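Local coordinates for protein ricin B lectin (Clostridium thermocellum, PDB 3VSF) that acts as an exo-beta-1,3-galactanase, joining a family 43 glycoside hydrolase domain to a galactose-binding ricin-type beta-trefoil module, at residues A[261-266]-A[277-282]; A[249-254]-A[286-291]. All blocks are in the same frame, centred on the assembly; numbering follows the deposited sequence.

Contact 1: residues A[261-266]-A[277-282]; sequences AKYAYS and YNLGNS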
ATOM      1  N   ALA A 261      -0.238  -4.867  -8.472  1.00 61.34           N
ATOM      2  CA  ALA A 261      -1.432  -4.901  -7.638  1.00 56.43           C
ATOM      3  C   ALA A 261      -2.586  -4.210  -8.352  1.00 58.95           C
ATOM      4  O   ALA A 261      -2.376  -3.288  -9.138  1.00 63.12           O
ATOM      5  CB  ALA A 261      -1.163  -4.240  -6.298  1.00 57.16           C
ATOM      6  N   LYS A 262      -3.805  -4.660  -8.079  1.00 60.87           N
ATOM      7  CA  LYS A 262      -4.988  -4.082  -8.707  1.00 61.73           C
ATOM      8  C   LYS A 262      -6.107  -3.887  -7.690  1.00 62.63           C
ATOM      9  O   LYS A 262      -6.033  -4.393  -6.571  1.00 62.85           O
ATOM     10  CB  LYS A 262      -5.470  -4.964  -9.859  1.00 64.04           C
ATOM     11  CG  LYS A 262      -4.433  -5.178 -10.951  1.00 66.06           C
ATOM     12  CD  LYS A 262      -4.990  -6.015 -12.091  1.00 65.72           C
ATOM     13  CE  LYS A 262      -3.949  -6.229 -13.177  1.00 62.50           C
ATOM     14  NZ  LYS A 262      -4.499  -6.998 -14.326  1.00 62.39           N
ATOM     15  N   TYR A 263      -7.140  -3.151  -8.083  1.00 62.74           N
ATOM     16  CA  TYR A 263      -8.275  -2.909  -7.203  1.00 61.55           C
ATOM     17  C   TYR A 263      -9.581  -2.840  -7.982  1.00 66.03           C
ATOM     18  O   TYR A 263      -9.583  -2.654  -9.200  1.00 69.45           O
ATOM     19  CB  TYR A 263      -8.075  -1.622  -6.396  1.00 64.40           C
ATOM     20  CG  TYR A 263      -8.240  -0.350  -7.201  1.00 66.33           C
ATOM     21  CD1 TYR A 263      -7.153   0.247  -7.827  1.00 68.66           C
ATOM     22  CD2 TYR A 263      -9.482   0.259  -7.328  1.00 65.74           C
ATOM     23  CE1 TYR A 263      -7.300   1.413  -8.560  1.00 67.59           C
ATOM     24  CE2 TYR A 263      -9.639   1.422  -8.059  1.00 67.34           C
ATOM     25  CZ  TYR A 263      -8.544   1.995  -8.672  1.00 66.78           C
ATOM     26  OH  TYR A 263      -8.695   3.153  -9.400  1.00 64.18           O
ATOM     27  N   ALA A 264     -10.691  -2.991  -7.268  1.00 64.13           N
ATOM     28  CA  ALA A 264     -12.013  -2.886  -7.867  1.00 65.57           C
ATOM     29  C   ALA A 264     -12.995  -2.342  -6.841  1.00 69.39           C
ATOM     30  O   ALA A 264     -12.719  -2.349  -5.641  1.00 69.94           O
ATOM     31  CB  ALA A 264     -12.473  -4.238  -8.382  1.00 70.29           C
ATOM     32  N   TYR A 265     -14.142  -1.869  -7.313  1.00 70.26           N
ATOM     33  CA  TYR A 265     -15.137  -1.281  -6.427  1.00 70.49           C
ATOM     34  C   TYR A 265     -16.544  -1.753  -6.772  1.00 73.88           C
ATOM     35  O   TYR A 265     -16.793  -2.253  -7.868  1.00 72.87           O
ATOM     36  CB  TYR A 265     -15.065   0.246  -6.485  1.00 72.79           C
ATOM     37  CG  TYR A 265     -15.210   0.809  -7.881  1.00 73.92           C
ATOM     38  CD1 TYR A 265     -16.446   1.224  -8.358  1.00 73.16           C
ATOM     39  CD2 TYR A 265     -14.111   0.922  -8.721  1.00 74.37           C
ATOM     40  CE1 TYR A 265     -16.583   1.737  -9.634  1.00 70.75           C
ATOM     41  CE2 TYR A 265     -14.239   1.434  -9.998  1.00 76.08           C
ATOM     42  CZ  TYR A 265     -15.476   1.839 -10.449  1.00 76.47           C
ATOM     43  OH  TYR A 265     -15.606   2.349 -11.720  1.00 80.37           O
ATOM     44  N   SER A 266     -17.459  -1.589  -5.823  1.00 75.09           N
ATOM     45  CA  SER A 266     -18.847  -1.984  -6.016  1.00 77.71           C
ATOM     46  C   SER A 266     -19.726  -1.411  -4.911  1.00 78.53           C
ATOM     47  O   SER A 266     -19.279  -1.235  -3.778  1.00 76.44           O
ATOM     48  CB  SER A 266     -18.970  -3.509  -6.041  1.00 77.89           C
ATOM     49  OG  SER A 266     -20.316  -3.908  -6.246  1.00 77.76           O
ATOM     50  N   TYR A 277      -8.423  -2.345 -11.813  1.00 73.64           N
ATOM     51  CA  TYR A 277      -7.645  -1.153 -12.126  1.00 67.43           C
ATOM     52  C   TYR A 277      -6.281  -1.215 -11.448  1.00 66.20           C
ATOM     53  O   TYR A 277      -6.184  -1.517 -10.259  1.00 66.40           O
ATOM     54  CB  TYR A 277      -8.390   0.110 -11.695  1.00 67.00           C
ATOM     55  CG  TYR A 277      -9.689   0.343 -12.433  1.00 70.13           C
ATOM     56  CD1 TYR A 277      -9.696   0.882 -13.712  1.00 73.10           C
ATOM     57  CD2 TYR A 277     -10.908   0.031 -11.847  1.00 72.71           C
ATOM     58  CE1 TYR A 277     -10.881   1.100 -14.390  1.00 75.26           C
ATOM     59  CE2 TYR A 277     -12.099   0.244 -12.517  1.00 75.53           C
ATOM     60  CZ  TYR A 277     -12.079   0.780 -13.788  1.00 78.35           C
ATOM     61  OH  TYR A 277     -13.261   0.995 -14.459  1.00 77.78           O
ATOM     62  N   ASN A 278      -5.230  -0.927 -12.209  1.00 64.23           N
ATOM     63  CA  ASN A 278      -3.870  -0.987 -11.687  1.00 62.47           C
ATOM     64  C   ASN A 278      -3.655  -0.098 -10.463  1.00 65.99           C
ATOM     65  O   ASN A 278      -4.174   1.016 -10.391  1.00 60.59           O
ATOM     66  CB  ASN A 278      -2.858  -0.641 -12.781  1.00 60.69           C
ATOM     67  CG  ASN A 278      -2.739  -1.731 -13.828  1.00 66.44           C
ATOM     68  OD1 ASN A 278      -3.586  -2.621 -13.915  1.00 70.26           O
ATOM     69  ND2 ASN A 278      -1.682  -1.668 -14.630  1.00 62.77           N
ATOM     70  N   LEU A 279      -2.889  -0.609  -9.505  1.00 66.15           N
ATOM     71  CA  LEU A 279      -2.576   0.124  -8.285  1.00 60.97           C
ATOM     72  C   LEU A 279      -1.081   0.025  -8.005  1.00 61.35           C
ATOM     73  O   LEU A 279      -0.514  -1.068  -8.003  1.00 61.04           O
ATOM     74  CB  LEU A 279      -3.370  -0.440  -7.105  1.00 66.06           C
ATOM     75  CG  LEU A 279      -3.310   0.345  -5.794  1.00 64.62           C
ATOM     76  CD1 LEU A 279      -3.916   1.726  -5.978  1.00 60.25           C
ATOM     77  CD2 LEU A 279      -4.025  -0.410  -4.685  1.00 60.09           C
ATOM     78  N   GLY A 280      -0.444   1.168  -7.771  1.00 61.73           N
ATOM     79  CA  GLY A 280       0.998   1.208  -7.612  1.00 56.44           C
ATOM     80  C   GLY A 280       1.674   0.922  -8.939  1.00 57.26           C
ATOM     81  O   GLY A 280       1.035   0.987  -9.989  1.00 56.15           O
ATOM     82  N   ASN A 281       2.965   0.605  -8.902  1.00 57.92           N
ATOM     83  CA  ASN A 281       3.696   0.292 -10.125  1.00 56.84           C
ATOM     84  C   ASN A 281       3.590  -1.183 -10.508  1.00 60.43           C
ATOM     85  O   ASN A 281       2.689  -1.887 -10.054  1.00 60.79           O
ATOM     86  CB  ASN A 281       5.162   0.722 -10.021  1.00 55.25           C
ATOM     87  CG  ASN A 281       5.925  -0.046  -8.961  1.00 59.42           C
ATOM     88  OD1 ASN A 281       5.435  -1.038  -8.423  1.00 64.51           O
ATOM     89  ND2 ASN A 281       7.136   0.407  -8.663  1.00 55.76           N
ATOM     90  N   SER A 282       4.516  -1.645 -11.343  1.00 61.25           N
ATOM     91  CA  SER A 282       4.472  -3.010 -11.858  1.00 61.21           C
ATOM     92  C   SER A 282       4.843  -4.047 -10.802  1.00 62.42           C
ATOM     93  O   SER A 282       4.623  -5.243 -10.995  1.00 63.01           O
ATOM     94  CB  SER A 282       5.392  -3.156 -13.072  1.00 60.06           C
ATOM     95  OG  SER A 282       6.755  -3.063 -12.692  1.00 62.29           O
TER

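Contact 2: residues A[249-254]-A[286-291]; sequences ITSGCT and RSQPTF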
ATOM      1  N   ILE A 249      -8.623  -4.747  -2.931  1.00 64.33           N
ATOM      2  CA  ILE A 249      -7.239  -4.681  -3.382  1.00 61.32           C
ATOM      3  C   ILE A 249      -6.640  -6.081  -3.451  1.00 66.38           C
ATOM      4  O   ILE A 249      -6.590  -6.794  -2.451  1.00 65.48           O
ATOM      5  CB  ILE A 249      -6.374  -3.808  -2.452  1.00 58.82           C
ATOM      6  CG1 ILE A 249      -6.684  -2.323  -2.662  1.00 63.83           C
ATOM      7  CG2 ILE A 249      -4.899  -4.068  -2.701  1.00 55.42           C
ATOM      8  CD1 ILE A 249      -8.065  -1.901  -2.206  1.00 65.60           C
ATOM      9  N   THR A 250      -6.189  -6.472  -4.638  1.00 65.72           N
ATOM     10  CA  THR A 250      -5.631  -7.803  -4.838  1.00 64.89           C
ATOM     11  C   THR A 250      -4.229  -7.739  -5.429  1.00 64.14           C
ATOM     12  O   THR A 250      -3.753  -6.671  -5.808  1.00 62.06           O
ATOM     13  CB  THR A 250      -6.518  -8.647  -5.771  1.00 66.94           C
ATOM     14  OG1 THR A 250      -6.592  -8.020  -7.057  1.00 66.55           O
ATOM     15  CG2 THR A 250      -7.920  -8.780  -5.196  1.00 68.92           C
ATOM     16  N   SER A 251      -3.574  -8.892  -5.501  1.00 66.15           N
ATOM     17  CA  SER A 251      -2.267  -8.994  -6.137  1.00 66.05           C
ATOM     18  C   SER A 251      -2.310 -10.075  -7.206  1.00 63.50           C
ATOM     19  O   SER A 251      -3.352 -10.685  -7.444  1.00 65.99           O
ATOM     20  CB  SER A 251      -1.187  -9.324  -5.105  1.00 66.79           C
ATOM     21  OG  SER A 251      -1.298 -10.665  -4.660  1.00 66.17           O
ATOM     22  N   GLY A 252      -1.175 -10.306  -7.854  1.00 63.75           N
ATOM     23  CA  GLY A 252      -1.070 -11.358  -8.845  1.00 66.39           C
ATOM     24  C   GLY A 252      -0.551 -12.634  -8.215  1.00 69.36           C
ATOM     25  O   GLY A 252      -0.178 -12.649  -7.041  1.00 70.05           O
ATOM     26  N   CYS A 253      -0.528 -13.710  -8.993  1.00 70.55           N
ATOM     27  CA  CYS A 253      -0.033 -14.989  -8.502  1.00 71.35           C
ATOM     28  C   CYS A 253       1.323 -15.314  -9.121  1.00 71.76           C
ATOM     29  O   CYS A 253       1.400 -15.955 -10.170  1.00 72.18           O
ATOM     30  CB  CYS A 253      -1.036 -16.102  -8.799  1.00 75.18           C
ATOM     31  SG  CYS A 253      -0.659 -17.677  -7.996  1.00 88.67           S
ATOM     32  N   THR A 254       2.388 -14.861  -8.469  1.00 70.79           N
ATOM     33  CA  THR A 254       3.743 -15.093  -8.956  1.00 71.09           C
ATOM     34  C   THR A 254       4.701 -15.417  -7.813  1.00 72.56           C
ATOM     35  O   THR A 254       5.864 -15.013  -7.832  1.00 70.32           O
ATOM     36  CB  THR A 254       4.282 -13.875  -9.732  1.00 71.60           C
ATOM     37  OG1 THR A 254       4.172 -12.700  -8.920  1.00 68.43           O
ATOM     38  CG2 THR A 254       3.496 -13.671 -11.018  1.00 68.51           C
ATOM     39  N   ARG A 286       7.892  -3.286  -4.914  1.00 65.36           N
ATOM     40  CA  ARG A 286       8.566  -4.440  -4.325  1.00 65.42           C
ATOM     41  C   ARG A 286       7.886  -4.915  -3.046  1.00 63.29           C
ATOM     42  O   ARG A 286       8.530  -5.056  -2.005  1.00 63.29           O
ATOM     43  CB  ARG A 286      10.042  -4.136  -4.056  1.00 64.63           C
ATOM     44  CG  ARG A 286      10.884  -3.992  -5.313  1.00 66.04           C
ATOM     45  CD  ARG A 286      12.337  -4.349  -5.040  1.00 69.98           C
ATOM     46  NE  ARG A 286      12.976  -3.419  -4.113  1.00 72.17           N
ATOM     47  CZ  ARG A 286      14.047  -3.714  -3.383  1.00 77.69           C
ATOM     48  NH1 ARG A 286      14.594  -4.920  -3.462  1.00 76.48           N
ATOM     49  NH2 ARG A 286      14.567  -2.807  -2.567  1.00 77.12           N
ATOM     50  N   SER A 287       6.583  -5.163  -3.128  1.00 60.69           N
ATOM     51  CA  SER A 287       5.833  -5.662  -1.984  1.00 61.72           C
ATOM     52  C   SER A 287       4.557  -6.366  -2.426  1.00 63.38           C
ATOM     53  O   SER A 287       4.168  -6.299  -3.592  1.00 62.12           O
ATOM     54  CB  SER A 287       5.483  -4.518  -1.030  1.00 61.02           C
ATOM     55  OG  SER A 287       4.370  -3.784  -1.509  1.00 60.17           O
ATOM     56  N   GLN A 288       3.913  -7.044  -1.483  1.00 65.05           N
ATOM     57  CA  GLN A 288       2.627  -7.676  -1.734  1.00 61.52           C
ATOM     58  C   GLN A 288       1.632  -7.217  -0.676  1.00 61.43           C
ATOM     59  O   GLN A 288       1.922  -7.277   0.519  1.00 62.29           O
ATOM     60  CB  GLN A 288       2.761  -9.199  -1.712  1.00 60.07           C
ATOM     61  CG  GLN A 288       1.506  -9.938  -2.145  1.00 64.99           C
ATOM     62  CD  GLN A 288       1.660 -11.444  -2.072  1.00 65.61           C
ATOM     63  OE1 GLN A 288       2.591 -11.955  -1.449  1.00 66.23           O
ATOM     64  NE2 GLN A 288       0.747 -12.165  -2.712  1.00 62.86           N
ATOM     65  N   PRO A 289       0.455  -6.745  -1.113  1.00 60.99           N
ATOM     66  CA  PRO A 289      -0.568  -6.248  -0.188  1.00 62.46           C
ATOM     67  C   PRO A 289      -0.958  -7.308   0.834  1.00 65.16           C
ATOM     68  O   PRO A 289      -1.056  -8.486   0.489  1.00 65.80           O
ATOM     69  CB  PRO A 289      -1.755  -5.937  -1.109  1.00 60.70           C
ATOM     70  CG  PRO A 289      -1.498  -6.720  -2.357  1.00 61.77           C
ATOM     71  CD  PRO A 289      -0.011  -6.738  -2.509  1.00 60.33           C
ATOM     72  N   THR A 290      -1.169  -6.894   2.079  1.00 64.90           N
ATOM     73  CA  THR A 290      -1.536  -7.833   3.130  1.00 66.02           C
ATOM     74  C   THR A 290      -2.782  -7.385   3.889  1.00 66.26           C
ATOM     75  O   THR A 290      -3.593  -8.213   4.301  1.00 70.82           O
ATOM     76  CB  THR A 290      -0.375  -8.068   4.121  1.00 66.26           C
ATOM     77  OG1 THR A 290      -0.704  -9.150   5.001  1.00 69.71           O
ATOM     78  CG2 THR A 290      -0.100  -6.816   4.938  1.00 63.82           C
ATOM     79  N   PHE A 291      -2.936  -6.076   4.066  1.00 67.01           N
ATOM     80  CA  PHE A 291      -4.087  -5.548   4.792  1.00 69.60           C
ATOM     81  C   PHE A 291      -4.211  -4.029   4.683  1.00 66.95           C
ATOM     82  O   PHE A 291      -3.216  -3.324   4.523  1.00 68.52           O
ATOM     83  CB  PHE A 291      -4.021  -5.964   6.263  1.00 69.11           C
ATOM     84  CG  PHE A 291      -5.322  -5.818   6.988  1.00 69.67           C
ATOM     85  CD1 PHE A 291      -6.373  -6.683   6.729  1.00 71.54           C
ATOM     86  CD2 PHE A 291      -5.499  -4.821   7.931  1.00 69.46           C
ATOM     87  CE1 PHE A 291      -7.574  -6.554   7.395  1.00 71.79           C
ATOM     88  CE2 PHE A 291      -6.697  -4.691   8.599  1.00 71.32           C
ATOM     89  CZ  PHE A 291      -7.738  -5.557   8.332  1.00 70.89           C
TER

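Contact 1: residues A[261-266]-A[277-282]
Tyr277 lays its CB over one face of the Tyr263 ring, 3.8 Å from the ring centroid and displaced toward the CE1–CZ side, a CH-pi contact in which the methylene sits 25° off the ring normal. With Tyr263 CG placed between its backbone N and carbonyl carbon (chi1 73°), the ring turns toward the neighbouring strand, and its CD1 reaches Leu279 CB at 3.9 Å, near the ring plane. Tyr277 CB thus covers a face of the ring and Leu279 CB meets its edge, all three residues on one face of the sheet, and the Tyr263 hydroxyl is bonded to the backbone N of Leu336. Farther out, the Tyr277 ring runs beside that of Tyr265, rim against rim, with CE2 of Tyr277 and CE2 of Tyr265 3.5 Å apart and planes only 13° from parallel; the three tyrosines form one aromatic cluster. Tyr263 and Tyr277 are a hydrogen-bonded antiparallel pair, Tyr277 N giving the straighter bond, to Tyr263 O (2.9 Å). At the following non-hydrogen-bonded pair the extended Lys262 chain runs alongside Asn278. Beyond the strand, the Asn281 side chain, whose OD1 is bonded to Tyr285 N and Thr283 N, lies about 5 Å from that of galactose-binding Asn440. The whole is a beta hairpin formed by the third and fourth strands of a four-stranded propeller blade, as expected of the family 43 fold.

Contact 2: residues A[249-254]-A[286-291]
Gln288 reaches across to Ser251 with its amide, NE2 donating to Ser251 OG at 3.2 Å. The bond is nearly straight, with an angle of 167° at the hydrogen, and the hydroxyl lies close to the plane of the amide. Gln288 gets there as an extended arm: CG is anti to the backbone N (chi1 -172°) and the chain stays stretched to the amide carbon. Its other end is held as well, OE1 accepting from the indole NE1 of Trp310, and bonds at both ends of the amide should fix its rotation. The Ser251 hydroxyl in turn donates to Gly252 O, 3.3 Å from OG, so that it links the glutamine amide to the carbonyl of the next residue in its own segment.

Next to these hydrogen bonds, Pro289 offers its ring to the other strand. The CG–CD edge of the proline ring faces Ser251 CB, both atoms 3.8 Å from it, while Pro289 CB meets the methyl CG2 of Ile249 at 4.0 Å. The Ile249 and Pro289 side chains cross obliquely, with CG2 making the contact while the CG1 arm leads away. Tyr305 of strand 301-309 also touches Pro289.

The strands run roughly antiparallel, their axes 139° apart and 6.9 Å at closest approach, but their backbones bond to other partners: Thr250 to Lys262 and Ser251 to Glu235 in the first segment, Gln288 to Asp308 and Thr290 to Met306 in the second. Just past the proline, Thr290 and Phe291 both face Met306 in a classic beta bulge. Made mainly by side chains, the contact joins strand 246-251, the second of its four-stranded sheet, to strand 288-296, the first strand of the next, an interface between successive blades of the five-bladed beta-propeller characteristic of family 43 glycoside hydrolases.

Overall arrangement
The centres of the two contacts lie about 10 Å apart in the catalytic domain. Along the chain the segments come in the order 249-254, 261-266, 277-282, 286-291, so contact 2 brackets contact 1. Strands 246-251 and 261-266 are neighbours in one antiparallel sheet, where Lys262 O and Thr250 N, 2.8 Å apart, probably share a hydrogen bond and Leu279 CD2 packs on Ile249 CG1. Contact 1 completes the outer half of this propeller blade, whereas contact 2 joins it to the following blade, which the chain enters after leaving strand 277-279. One contact thus lies within a blade and the other between consecutive blades.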